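PDB 3DC7: putative uncharacterized protein lp_3323 from Lactobacillus plantarum, which is of unknown function but belongs to the GDSL-like lipase/acylhydrolase family and probably acts as an SGNH-type hydrolase on ester or acyl bonds. Local coordinates for residues L37-Y42 with P204-H209; A137-S142 with G185-I190; V52-N57 with A78-A83; R23-G28 with D84-F89. One frame throughout, in Å; residues are numbered along the deposited sequence.

Contact 1: residues L37-Y42 with P204-H209; sequences LATVHY and PNNAGH. With SO4 (sulfate ion), chain D.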
loop_
_atom_site.group_PDB
_atom_site.type_symbol
_atom_site.label_atom_id
_atom_site.label_comp_id
_atom_site.label_asym_id
_atom_site.label_seq_id
_atom_site.Cartn_x
_atom_site.Cartn_y
_atom_site.Cartn_z
ATOM N N LEU A 37 26.457 -6.611 14.826
ATOM C CA LEU A 37 27.333 -7.419 13.960
ATOM C C LEU A 37 27.708 -6.699 12.660
ATOM O O LEU A 37 28.718 -7.017 12.032
ATOM C CB LEU A 37 26.646 -8.737 13.614
ATOM C CG LEU A 37 26.583 -9.778 14.727
ATOM C CD1 LEU A 37 25.248 -10.509 14.673
ATOM C CD2 LEU A 37 27.765 -10.723 14.620
ATOM N N ALA A 38 26.859 -5.759 12.250
ATOM C CA ALA A 38 27.134 -4.857 11.153
ATOM C C ALA A 38 27.663 -3.571 11.764
ATOM O O ALA A 38 27.117 -3.077 12.750
ATOM C CB ALA A 38 25.865 -4.584 10.373
ATOM N N THR A 39 28.727 -3.028 11.189
ATOM C CA THR A 39 29.331 -1.820 11.740
ATOM C C THR A 39 28.608 -0.537 11.337
ATOM O O THR A 39 28.676 0.450 12.067
ATOM C CB THR A 39 30.841 -1.720 11.412
ATOM O OG1 THR A 39 31.041 -1.817 9.997
ATOM C CG2 THR A 39 31.619 -2.849 12.113
ATOM N N VAL A 40 27.914 -0.559 10.193
ATOM C CA VAL A 40 27.238 0.629 9.663
ATOM C C VAL A 40 25.745 0.367 9.439
ATOM O O VAL A 40 25.363 -0.308 8.487
ATOM C CB VAL A 40 27.878 1.123 8.345
ATOM C CG1 VAL A 40 27.241 2.443 7.911
ATOM C CG2 VAL A 40 29.398 1.283 8.499
ATOM N N HIS A 41 24.921 0.920 10.322
ATOM C CA HIS A 41 23.486 0.651 10.341
ATOM C C HIS A 41 22.714 1.627 9.452
ATOM O O HIS A 41 23.237 2.657 9.052
ATOM C CB HIS A 41 22.958 0.713 11.774
ATOM C CG HIS A 41 23.440 -0.404 12.647
ATOM N ND1 HIS A 41 24.689 -0.407 13.232
ATOM C CD2 HIS A 41 22.836 -1.549 13.044
ATOM C CE1 HIS A 41 24.830 -1.508 13.948
ATOM N NE2 HIS A 41 23.723 -2.221 13.847
ATOM N N TYR A 42 21.467 1.303 9.157
ATOM C CA TYR A 42 20.636 2.164 8.315
ATOM C C TYR A 42 20.540 3.585 8.892
ATOM O O TYR A 42 20.603 4.566 8.146
ATOM C CB TYR A 42 19.237 1.559 8.108
ATOM C CG TYR A 42 18.422 1.530 9.372
ATOM C CD1 TYR A 42 17.568 2.588 9.698
ATOM C CD2 TYR A 42 18.543 0.475 10.268
ATOM C CE1 TYR A 42 16.840 2.585 10.898
ATOM C CE2 TYR A 42 17.820 0.453 11.462
ATOM C CZ TYR A 42 16.973 1.512 11.770
ATOM O OH TYR A 42 16.260 1.485 12.940
ATOM N N PRO A 204 20.757 -8.042 9.103
ATOM C CA PRO A 204 21.356 -7.512 7.887
ATOM C C PRO A 204 22.837 -7.248 8.098
ATOM O O PRO A 204 23.245 -6.880 9.200
ATOM C CB PRO A 204 20.612 -6.186 7.674
ATOM C CG PRO A 204 19.370 -6.297 8.440
ATOM C CD PRO A 204 19.731 -7.134 9.643
ATOM N N ASN A 205 23.643 -7.484 7.071
ATOM C CA ASN A 205 25.023 -7.027 7.091
ATOM C C ASN A 205 25.079 -5.556 6.615
ATOM O O ASN A 205 24.041 -4.904 6.509
ATOM C CB ASN A 205 25.897 -7.962 6.245
ATOM C CG ASN A 205 25.498 -7.964 4.780
ATOM O OD1 ASN A 205 24.786 -7.069 4.323
ATOM N ND2 ASN A 205 25.948 -8.972 4.038
ATOM N N ASN A 206 26.265 -5.035 6.320
ATOM C CA ASN A 206 26.379 -3.659 5.831
ATOM C C ASN A 206 25.685 -3.392 4.501
ATOM O O ASN A 206 25.103 -2.321 4.311
ATOM C CB ASN A 206 27.839 -3.218 5.730
ATOM C CG ASN A 206 28.473 -2.982 7.084
ATOM O OD1 ASN A 206 27.823 -3.052 8.130
ATOM N ND2 ASN A 206 29.755 -2.683 7.068
ATOM N N ALA A 207 25.756 -4.355 3.581
ATOM C CA ALA A 207 25.047 -4.237 2.296
ATOM C C ALA A 207 23.528 -4.201 2.494
ATOM O O ALA A 207 22.812 -3.472 1.801
ATOM C CB ALA A 207 25.454 -5.379 1.341
ATOM N N GLY A 208 23.046 -4.987 3.453
ATOM C CA GLY A 208 21.617 -5.056 3.778
ATOM C C GLY A 208 21.155 -3.758 4.390
ATOM O O GLY A 208 20.059 -3.277 4.095
ATOM N N HIS A 209 22.008 -3.176 5.227
ATOM C CA HIS A 209 21.740 -1.879 5.815
ATOM C C HIS A 209 21.689 -0.738 4.808
ATOM O O HIS A 209 20.878 0.166 4.971
ATOM C CB HIS A 209 22.707 -1.572 6.951
ATOM C CG HIS A 209 22.347 -2.259 8.230
ATOM N ND1 HIS A 209 21.439 -1.735 9.122
ATOM C CD2 HIS A 209 22.747 -3.444 8.750
ATOM C CE1 HIS A 209 21.310 -2.553 10.150
ATOM N NE2 HIS A 209 22.092 -3.599 9.950
HETATM S S SO4 D . 29.650 -6.513 7.117
HETATM O O1 SO4 D . 29.597 -6.142 5.705
HETATM O O2 SO4 D . 28.319 -6.515 7.722
HETATM O O3 SO4 D . 30.244 -7.851 7.195
HETATM O O4 SO4 D . 30.467 -5.547 7.855
HETATM O O HOH W 1 25.825 -0.244 5.608
#

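Contact 2: residues A137-S142 with G185-I190; sequences AIHIGS and GMTFAI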
loop_
_atom_site.group_PDB
_atom_site.type_symbol
_atom_site.label_atom_id
_atom_site.label_comp_id
_atom_site.label_asym_id
_atom_site.label_seq_id
_atom_site.Cartn_x
_atom_site.Cartn_y
_atom_site.Cartn_z
ATOM N N ALA A 137 10.450 -6.153 9.900
ATOM C CA ALA A 137 11.651 -6.778 9.341
ATOM C C ALA A 137 11.452 -7.639 8.107
ATOM O O ALA A 137 10.364 -8.131 7.831
ATOM C CB ALA A 137 12.355 -7.592 10.413
ATOM N N ILE A 138 12.548 -7.804 7.376
ATOM C CA ILE A 138 12.698 -8.777 6.292
ATOM C C ILE A 138 12.339 -10.204 6.755
ATOM O O ILE A 138 12.556 -10.564 7.926
ATOM C CB ILE A 138 14.149 -8.710 5.751
ATOM C CG1 ILE A 138 14.415 -7.308 5.184
ATOM C CG2 ILE A 138 14.424 -9.793 4.678
ATOM C CD1 ILE A 138 15.825 -6.844 5.359
ATOM N N HIS A 139 11.753 -10.977 5.837
ATOM C CA HIS A 139 11.511 -12.412 6.017
ATOM C C HIS A 139 12.839 -13.069 6.375
ATOM O O HIS A 139 13.808 -12.960 5.625
ATOM C CB HIS A 139 10.954 -13.032 4.720
ATOM C CG HIS A 139 10.279 -14.361 4.912
ATOM N ND1 HIS A 139 10.859 -15.409 5.599
ATOM C CD2 HIS A 139 9.077 -14.818 4.488
ATOM C CE1 HIS A 139 10.037 -16.444 5.609
ATOM N NE2 HIS A 139 8.951 -16.114 4.937
ATOM N N ILE A 140 12.893 -13.724 7.528
ATOM C CA ILE A 140 14.148 -14.314 7.991
ATOM C C ILE A 140 14.309 -15.750 7.510
ATOM O O ILE A 140 13.342 -16.379 7.085
ATOM C CB ILE A 140 14.294 -14.253 9.538
ATOM C CG1 ILE A 140 13.277 -15.179 10.218
ATOM C CG2 ILE A 140 14.215 -12.800 10.038
ATOM C CD1 ILE A 140 13.421 -15.281 11.706
ATOM N N GLY A 141 15.537 -16.255 7.571
ATOM C CA GLY A 141 15.837 -17.645 7.222
ATOM C C GLY A 141 15.806 -18.536 8.448
ATOM O O GLY A 141 15.230 -18.161 9.474
ATOM N N SER A 142 16.435 -19.705 8.345
ATOM C CA SER A 142 16.347 -20.740 9.376
ATOM C C SER A 142 17.674 -21.082 10.055
ATOM O O SER A 142 17.769 -22.075 10.773
ATOM C CB SER A 142 15.749 -22.014 8.777
ATOM O OG SER A 142 14.339 -21.914 8.689
ATOM N N GLY A 185 12.880 -6.086 -1.270
ATOM C CA GLY A 185 13.459 -6.641 -2.473
ATOM C C GLY A 185 14.161 -7.971 -2.260
ATOM O O GLY A 185 14.707 -8.534 -3.208
HETATM N N MSE A 186 14.136 -8.476 -1.028
HETATM C CA MSE A 186 14.903 -9.664 -0.631
HETATM C C MSE A 186 14.235 -10.431 0.505
HETATM O O MSE A 186 13.406 -9.888 1.237
HETATM C CB MSE A 186 16.316 -9.265 -0.192
HETATM C CG MSE A 186 16.363 -8.433 1.082
HETATM SE SE MSE A 186 17.990 -7.348 1.316
HETATM C CE MSE A 186 18.078 -6.549 -0.481
ATOM N N THR A 187 14.604 -11.702 0.634
ATOM C CA THR A 187 14.224 -12.527 1.775
ATOM C C THR A 187 15.438 -13.333 2.220
ATOM O O THR A 187 16.154 -13.894 1.384
ATOM C CB THR A 187 13.007 -13.447 1.446
ATOM O OG1 THR A 187 12.857 -14.456 2.449
ATOM C CG2 THR A 187 13.166 -14.128 0.079
ATOM N N PHE A 188 15.691 -13.383 3.526
ATOM C CA PHE A 188 16.811 -14.192 4.046
ATOM C C PHE A 188 16.539 -15.703 4.046
ATOM O O PHE A 188 17.444 -16.507 4.294
ATOM C CB PHE A 188 17.260 -13.709 5.432
ATOM C CG PHE A 188 17.749 -12.274 5.452
ATOM C CD1 PHE A 188 18.176 -11.645 4.285
ATOM C CD2 PHE A 188 17.806 -11.566 6.640
ATOM C CE1 PHE A 188 18.619 -10.323 4.303
ATOM C CE2 PHE A 188 18.263 -10.252 6.669
ATOM C CZ PHE A 188 18.663 -9.626 5.489
ATOM N N ALA A 189 15.297 -16.084 3.747
ATOM C CA ALA A 189 14.927 -17.493 3.544
ATOM C C ALA A 189 15.475 -18.083 2.231
ATOM O O ALA A 189 15.361 -19.288 1.989
ATOM C CB ALA A 189 13.426 -17.642 3.597
ATOM N N ILE A 190 16.038 -17.233 1.376
ATOM C CA ILE A 190 16.756 -17.709 0.192
ATOM C C ILE A 190 18.250 -17.497 0.418
ATOM O O ILE A 190 18.685 -16.360 0.655
ATOM C CB ILE A 190 16.255 -17.038 -1.128
ATOM C CG1 ILE A 190 15.019 -17.754 -1.641
ATOM C CG2 ILE A 190 17.275 -17.134 -2.226
ATOM C CD1 ILE A 190 13.798 -16.984 -1.472
HETATM O O HOH W 2 11.269 -10.066 2.988
#

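Contact 3: residues V52-N57 with A78-A83; sequences VERSDN and AIPEDA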
loop_
_atom_site.group_PDB
_atom_site.type_symbol
_atom_site.label_atom_id
_atom_site.label_comp_id
_atom_site.label_asym_id
_atom_site.label_seq_id
_atom_site.Cartn_x
_atom_site.Cartn_y
_atom_site.Cartn_z
ATOM N N VAL A 52 22.250 15.462 11.097
ATOM C CA VAL A 52 21.439 15.586 12.297
ATOM C C VAL A 52 22.172 16.366 13.376
ATOM O O VAL A 52 23.403 16.355 13.460
ATOM C CB VAL A 52 20.982 14.192 12.840
ATOM C CG1 VAL A 52 20.136 13.476 11.812
ATOM C CG2 VAL A 52 22.185 13.324 13.232
ATOM N N GLU A 53 21.381 17.071 14.167
ATOM C CA GLU A 53 21.821 17.743 15.367
ATOM C C GLU A 53 22.159 16.659 16.399
ATOM O O GLU A 53 23.202 16.725 17.058
ATOM C CB GLU A 53 20.702 18.698 15.809
ATOM C CG GLU A 53 20.678 19.152 17.258
ATOM C CD GLU A 53 19.421 19.979 17.591
ATOM O OE1 GLU A 53 18.613 20.272 16.664
ATOM O OE2 GLU A 53 19.245 20.335 18.784
ATOM N N ARG A 54 21.300 15.648 16.512
ATOM C CA ARG A 54 21.625 14.441 17.279
ATOM C C ARG A 54 20.764 13.252 16.854
ATOM O O ARG A 54 19.678 13.430 16.316
ATOM C CB ARG A 54 21.512 14.677 18.792
ATOM C CG ARG A 54 20.106 14.956 19.279
ATOM C CD ARG A 54 19.918 14.515 20.727
ATOM N NE ARG A 54 18.498 14.361 21.023
ATOM C CZ ARG A 54 17.688 15.350 21.376
ATOM N NH1 ARG A 54 18.148 16.592 21.498
ATOM N NH2 ARG A 54 16.408 15.092 21.600
ATOM N N SER A 55 21.267 12.045 17.091
ATOM C CA SER A 55 20.586 10.821 16.684
ATOM C C SER A 55 20.560 9.872 17.868
ATOM O O SER A 55 21.589 9.285 18.222
ATOM C CB SER A 55 21.301 10.179 15.483
ATOM O OG SER A 55 20.572 9.077 14.943
ATOM N N ASP A 56 19.386 9.734 18.483
ATOM C CA ASP A 56 19.220 8.901 19.675
ATOM C C ASP A 56 18.934 7.441 19.352
ATOM O O ASP A 56 17.920 7.102 18.735
ATOM C CB ASP A 56 18.143 9.477 20.590
ATOM C CG ASP A 56 18.518 10.853 21.122
ATOM O OD1 ASP A 56 17.849 11.836 20.740
ATOM O OD2 ASP A 56 19.496 10.963 21.902
ATOM N N ASN A 57 19.847 6.582 19.782
ATOM C CA ASN A 57 19.778 5.157 19.513
ATOM C C ASN A 57 19.176 4.429 20.708
ATOM O O ASN A 57 19.817 4.320 21.760
ATOM C CB ASN A 57 21.181 4.636 19.205
ATOM C CG ASN A 57 21.190 3.199 18.708
ATOM O OD1 ASN A 57 20.356 2.384 19.098
ATOM N ND2 ASN A 57 22.170 2.873 17.868
ATOM N N ALA A 78 11.620 6.305 27.187
ATOM C CA ALA A 78 12.966 6.904 27.209
ATOM C C ALA A 78 13.293 7.766 25.982
ATOM O O ALA A 78 14.366 8.373 25.917
ATOM C CB ALA A 78 14.038 5.815 27.391
ATOM N N ILE A 79 12.386 7.796 25.006
ATOM C CA ILE A 79 12.528 8.671 23.836
ATOM C C ILE A 79 12.579 10.131 24.329
ATOM O O ILE A 79 11.747 10.541 25.152
ATOM C CB ILE A 79 11.381 8.429 22.781
ATOM C CG1 ILE A 79 11.488 7.025 22.158
ATOM C CG2 ILE A 79 11.378 9.482 21.680
ATOM C CD1 ILE A 79 10.213 6.569 21.414
ATOM N N PRO A 80 13.578 10.906 23.858
ATOM C CA PRO A 80 13.725 12.322 24.251
ATOM C C PRO A 80 12.465 13.140 23.971
ATOM O O PRO A 80 11.809 12.944 22.934
ATOM C CB PRO A 80 14.861 12.811 23.360
ATOM C CG PRO A 80 15.610 11.584 22.977
ATOM C CD PRO A 80 14.634 10.478 22.916
ATOM N N GLU A 81 12.128 14.048 24.883
ATOM C CA GLU A 81 10.907 14.861 24.749
ATOM C C GLU A 81 10.859 15.737 23.470
ATOM O O GLU A 81 9.777 16.011 22.933
ATOM C CB GLU A 81 10.648 15.679 26.024
ATOM C CG GLU A 81 9.627 15.014 26.969
ATOM C CD GLU A 81 10.085 14.920 28.437
ATOM O OE1 GLU A 81 10.786 15.843 28.926
ATOM O OE2 GLU A 81 9.727 13.916 29.112
ATOM N N ASP A 82 12.026 16.146 22.979
ATOM C CA ASP A 82 12.097 16.970 21.766
ATOM C C ASP A 82 12.569 16.200 20.514
ATOM O O ASP A 82 13.165 16.778 19.596
ATOM C CB ASP A 82 12.963 18.210 22.017
ATOM C CG ASP A 82 14.393 17.859 22.367
ATOM O OD1 ASP A 82 14.633 16.753 22.908
ATOM O OD2 ASP A 82 15.282 18.705 22.106
ATOM N N ALA A 83 12.295 14.899 20.479
ATOM C CA ALA A 83 12.473 14.107 19.267
ATOM C C ALA A 83 11.622 14.707 18.152
ATOM O O ALA A 83 10.456 15.025 18.378
ATOM C CB ALA A 83 12.061 12.677 19.521
#

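Contact 4: residues R23-G28 with D84-F89; sequences RPAWLG and DFIAVF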
loop_
_atom_site.group_PDB
_atom_site.type_symbol
_atom_site.label_atom_id
_atom_site.label_comp_id
_atom_site.label_asym_id
_atom_site.label_seq_id
_atom_site.Cartn_x
_atom_site.Cartn_y
_atom_site.Cartn_z
ATOM N N ARG A 23 16.568 15.661 14.823
ATOM C CA ARG A 23 16.621 14.956 16.104
ATOM C C ARG A 23 15.833 13.646 16.071
ATOM O O ARG A 23 14.868 13.473 16.838
ATOM C CB ARG A 23 16.100 15.860 17.234
ATOM C CG ARG A 23 17.052 16.994 17.625
ATOM C CD ARG A 23 16.428 17.989 18.614
ATOM N NE ARG A 23 15.046 18.357 18.290
ATOM C CZ ARG A 23 14.694 19.290 17.409
ATOM N NH1 ARG A 23 15.619 19.976 16.738
ATOM N NH2 ARG A 23 13.409 19.535 17.195
ATOM N N PRO A 24 16.240 12.707 15.187
ATOM C CA PRO A 24 15.508 11.436 15.108
ATOM C C PRO A 24 15.745 10.564 16.334
ATOM O O PRO A 24 16.802 10.650 16.968
ATOM C CB PRO A 24 16.109 10.761 13.881
ATOM C CG PRO A 24 17.502 11.318 13.790
ATOM C CD PRO A 24 17.376 12.747 14.247
ATOM N N ALA A 25 14.766 9.728 16.659
ATOM C CA ALA A 25 14.926 8.738 17.712
ATOM C C ALA A 25 14.585 7.367 17.127
ATOM O O ALA A 25 13.551 7.189 16.492
ATOM C CB ALA A 25 14.029 9.066 18.886
ATOM N N TRP A 26 15.459 6.404 17.367
ATOM C CA TRP A 26 15.374 5.088 16.745
ATOM C C TRP A 26 15.147 4.021 17.804
ATOM O O TRP A 26 16.055 3.684 18.560
ATOM C CB TRP A 26 16.667 4.814 15.977
ATOM C CG TRP A 26 17.039 5.931 15.014
ATOM C CD1 TRP A 26 17.895 6.969 15.255
ATOM C CD2 TRP A 26 16.574 6.101 13.665
ATOM N NE1 TRP A 26 17.998 7.773 14.142
ATOM C CE2 TRP A 26 17.197 7.268 13.152
ATOM C CE3 TRP A 26 15.690 5.387 12.841
ATOM C CZ2 TRP A 26 16.958 7.741 11.855
ATOM C CZ3 TRP A 26 15.458 5.859 11.534
ATOM C CH2 TRP A 26 16.089 7.022 11.064
ATOM N N LEU A 27 13.921 3.509 17.873
ATOM C CA LEU A 27 13.571 2.481 18.853
ATOM C C LEU A 27 13.536 1.119 18.184
ATOM O O LEU A 27 12.794 0.921 17.226
ATOM C CB LEU A 27 12.218 2.809 19.498
ATOM C CG LEU A 27 11.630 1.861 20.549
ATOM C CD1 LEU A 27 12.483 1.806 21.810
ATOM C CD2 LEU A 27 10.174 2.249 20.877
ATOM N N GLY A 28 14.338 0.177 18.675
ATOM C CA GLY A 28 14.385 -1.151 18.066
ATOM C C GLY A 28 15.190 -2.219 18.778
ATOM O O GLY A 28 15.428 -2.147 19.969
ATOM N N ASP A 84 12.200 14.888 16.965
ATOM C CA ASP A 84 11.427 15.426 15.837
ATOM C C ASP A 84 10.988 14.350 14.846
ATOM O O ASP A 84 10.266 14.642 13.883
ATOM C CB ASP A 84 12.159 16.586 15.132
ATOM C CG ASP A 84 13.281 16.122 14.234
ATOM O OD1 ASP A 84 13.726 14.965 14.365
ATOM O OD2 ASP A 84 13.736 16.928 13.394
ATOM N N PHE A 85 11.428 13.116 15.094
ATOM C CA PHE A 85 11.055 11.944 14.307
ATOM C C PHE A 85 11.223 10.708 15.177
ATOM O O PHE A 85 12.226 10.570 15.881
ATOM C CB PHE A 85 11.936 11.831 13.055
ATOM C CG PHE A 85 11.689 10.580 12.226
ATOM C CD1 PHE A 85 10.466 10.375 11.579
ATOM C CD2 PHE A 85 12.694 9.625 12.071
ATOM C CE1 PHE A 85 10.244 9.225 10.803
ATOM C CE2 PHE A 85 12.488 8.482 11.311
ATOM C CZ PHE A 85 11.255 8.281 10.662
ATOM N N ILE A 86 10.240 9.819 15.136
ATOM C CA ILE A 86 10.329 8.559 15.857
ATOM C C ILE A 86 10.108 7.374 14.928
ATOM O O ILE A 86 9.074 7.266 14.266
ATOM C CB ILE A 86 9.348 8.495 17.060
ATOM C CG1 ILE A 86 9.694 9.594 18.075
ATOM C CG2 ILE A 86 9.394 7.105 17.722
ATOM C CD1 ILE A 86 8.516 10.047 18.946
ATOM N N ALA A 87 11.093 6.491 14.898
ATOM C CA ALA A 87 11.011 5.252 14.153
ATOM C C ALA A 87 11.027 4.051 15.110
ATOM O O ALA A 87 11.833 3.997 16.052
ATOM C CB ALA A 87 12.155 5.167 13.176
ATOM N N VAL A 88 10.120 3.107 14.876
ATOM C CA VAL A 88 10.107 1.849 15.618
ATOM C C VAL A 88 10.362 0.683 14.677
ATOM O O VAL A 88 9.662 0.508 13.676
ATOM C CB VAL A 88 8.792 1.633 16.392
ATOM C CG1 VAL A 88 8.830 0.313 17.171
ATOM C CG2 VAL A 88 8.521 2.822 17.313
ATOM N N PHE A 89 11.379 -0.103 15.006
ATOM C CA PHE A 89 11.810 -1.202 14.160
ATOM C C PHE A 89 11.807 -2.496 14.994
ATOM O O PHE A 89 12.817 -2.888 15.581
ATOM C CB PHE A 89 13.191 -0.858 13.585
ATOM C CG PHE A 89 13.630 -1.726 12.427
ATOM C CD1 PHE A 89 13.104 -3.000 12.230
ATOM C CD2 PHE A 89 14.613 -1.280 11.571
ATOM C CE1 PHE A 89 13.539 -3.795 11.190
ATOM C CE2 PHE A 89 15.064 -2.074 10.517
ATOM C CZ PHE A 89 14.526 -3.327 10.325
#

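Contact 1: residues L37-Y42 with P204-H209
Ala38 sets its methyl group against the start of helix 206-223, with CB 3.3 Å from Asn206 OD1 and with Pro204 O and the ring of His209 also close; a small side chain suits so enclosed a place. Thr39 follows with CB directed away, but chi1 of 55° puts OG1 between the backbone N and the carbonyl carbon, where it accepts a weak bond of 3.3 Å from Asn206 ND2. The next amide, Val40 N, gives its hydrogen to Asn206 OD1 at 3.2 Å, approaching from above the plane of that carboxamide. Asn206 thus meets two successive residues with its donor and its acceptor, which favours this orientation of the carboxamide. Val40 O reaches Asn206 O through a water. The rings of His41 and His209 form an offset edge-to-face pair, the centroids 4.8 Å apart and the planes at 71°. Tyr42 N makes a weak bond of 3.0 Å to His209 ND1, an atom that also lies at the edge of the Tyr42 ring. An alanine in place of His209 would probably leave Tyr42 N without this acceptor and open a gap between Ala38 and His41. Asn205 is the N-cap of the helix, its OD1 taking Gly208 N at 2.8 Å nearly along the C=O axis, while Asn206 N holds a sulfate, probably from the crystallisation liquor. Tyr42 opens helix 42-50; its ring touches Ile212 and Leu216 of helix 206-223 and meets the rings of Trp26 and Phe89, on strands 24-28 and 85-89.

Contact 2: residues A137-S142 with G185-I190
Phe188 carries Ile138 CG2 on one face of its ring: the methyl carbon stands 4.0 Å from the centroid and only 3° off the ring normal, a CH-pi contact over the centre. Another branch of the isoleucine puts Ile138 CD1 4.0 Å from Phe188 CZ, so the beta-branched side chain touches both the middle and the far end of the phenyl group. The imidazole of His139 meets its partners obliquely, with Ala189 CB 3.9 Å from His139 ND1. CG of His139 is anti to the backbone N (chi1 -162°), which brings it to 3.6 Å from Thr187 OG1; the two side chains lie side by side, pointing the same way. The ring is held by a bond of 3.1 Å from His139 ND1 to Ile140 O, the oxygen lying close to the ring plane, and the ring of Tyr181 meets it, nearly parallel. The two segments are irregular loops running in similar directions, one leaving strand 132-136 of the parallel sheet and the other leading into helix 191-197. They are tied by Phe188 N, which donates to His139 O at 2.9 Å, and by a water between His139 N and Met186 O. Threonine suits position 187 because Thr187 OG1 accepts from Ala189 N at 3.2 Å, an ST turn inside the type I turn Thr187 to Ile190. Glycine is called for at 141, where Gly141 CA lies 3.5 Å from Phe188 O and any CB would clash with that oxygen. The side chain of Gln159 bonds to both Ile138 O and Ile140 N, and Tyr173 of a second subunit packs on Thr187 and Ile190.

Contact 3: residues V52-N57 with A78-A83
Arg54 and Asp82 cross obliquely, their guanidinium and carboxylate planes turned 39° apart, and the link between them is a single, fairly straight bond: Arg54 NH2 to Asp82 OD1, 2.8 Å. The oxygen lies near the guanidinium plane, yet the nitrogen approaches from above the carboxylate, so the salt bridge is not a flat two-pronged pair. Asp56 uses the same arginine differently. Asp56 OD1 turns its syn lone pair to Arg54 NE at 2.6 Å and sits within the guanidinium plane. Arginine suits the place because its extended chain brings NE to Asp56 while the planar guanidinium presents NH2 in another direction, so that one cation serves two carboxylates, with Asp56 OD1 and Asp82 OD1 6.3 Å apart. The three side chains form a salt-bridge network at the surface, joining the beginning of strand 56-59, the outermost strand on this side of the parallel sheet, to the type I turn Pro80 to Ala83 that leads into strand 85-89. A methionine in place of Arg54 would probably leave Asp56 and Asp82 as two like charges with no cation between them, and the turn less firmly held to the strand. Pro80 packs beside Asp56 and the Arg54 guanidinium. Its ring and Asp56 meet tip to tip, Pro80 CG 3.2 Å from Asp56 OD1, whereas Arg54 slides past in the opposite direction with NH2 3.3 Å from Pro80 CB. Pro80 precedes the two corner residues of the turn, and its O accepts from Ala83 N at 3.2 Å. Nearby, Arg23 carries the pattern further, pairing with Glu53 and donating to Asp82 O.

Contact 4: residues R23-G28 with D84-F89
Trp26 and Ala87 fit as bump and hollow: the six-membered ring of the indole leans obliquely toward the neighbouring strand, Trp26 CE3 lying 3.6 Å from Ala87 CB, and alanine suits the spot because so bulky a neighbour already fills it. Phe85 meets the indole in an offset edge-to-face pair, with the planes at 75° and Phe85 CE2 3.9 Å from Trp26 CH2. Pro24 CB fits at the edge of the phenyl ring. On the other face of the sheet the small methyl of Ala25 sits beside the larger Ile86, while Leu27 and Val88 lie side by side pointing the same way, with Leu27 CD2 4.0 Å from Val88 CG2. Gly28 has no side chain, as suits a place where a CB would be tight against Phe89 O. Between the two faces runs the backbone ladder. Ala25 and Leu27 each donate and accept, one bond joining Ala87 N to Ala25 O at 3.0 Å. Before the ladder, Asp84 OD1 takes Arg23 N, also at 3.0 Å, while Lys22 N holds the second oxygen; Arg23 NE donates to Asp82 O and NH1 pairs with Glu53. Leu216 and Leu220 of helix 206-223 cover Trp26 and Phe85, and Trp127 meets Ile86 on the far face. These are neighbouring inner strands of a five-stranded parallel sheet in the order 2-1-3-4-5, helices on both faces, the alpha/beta arrangement of SGNH hydrolases, in which the GDSL motif begins at the glycine ending the first strand.

Overall arrangement
Contact 4 is the buried middle of the sheet, a regular ladder with apolar side chains on both faces. Contact 3 adjoins it at the surface, where strand 56-59, next to strand 24-28, is joined by charges to the turn before strand 85-89; Arg23 of contact 4 donates to Asp82 O of contact 3. Contact 1 joins a loop to a capped helix start through a side-chain amide, imidazoles and a water. Contact 2 joins two loops by a backbone bond, a CH-pi contact and a water; it is buried and lies across the chain's centre from contacts 3 and 4, touching contact 4 where Ala137 meets Phe89. Partly buried contact 1 reaches contact 4 through Tyr42, and contact 2 where Pro204 meets Phe188.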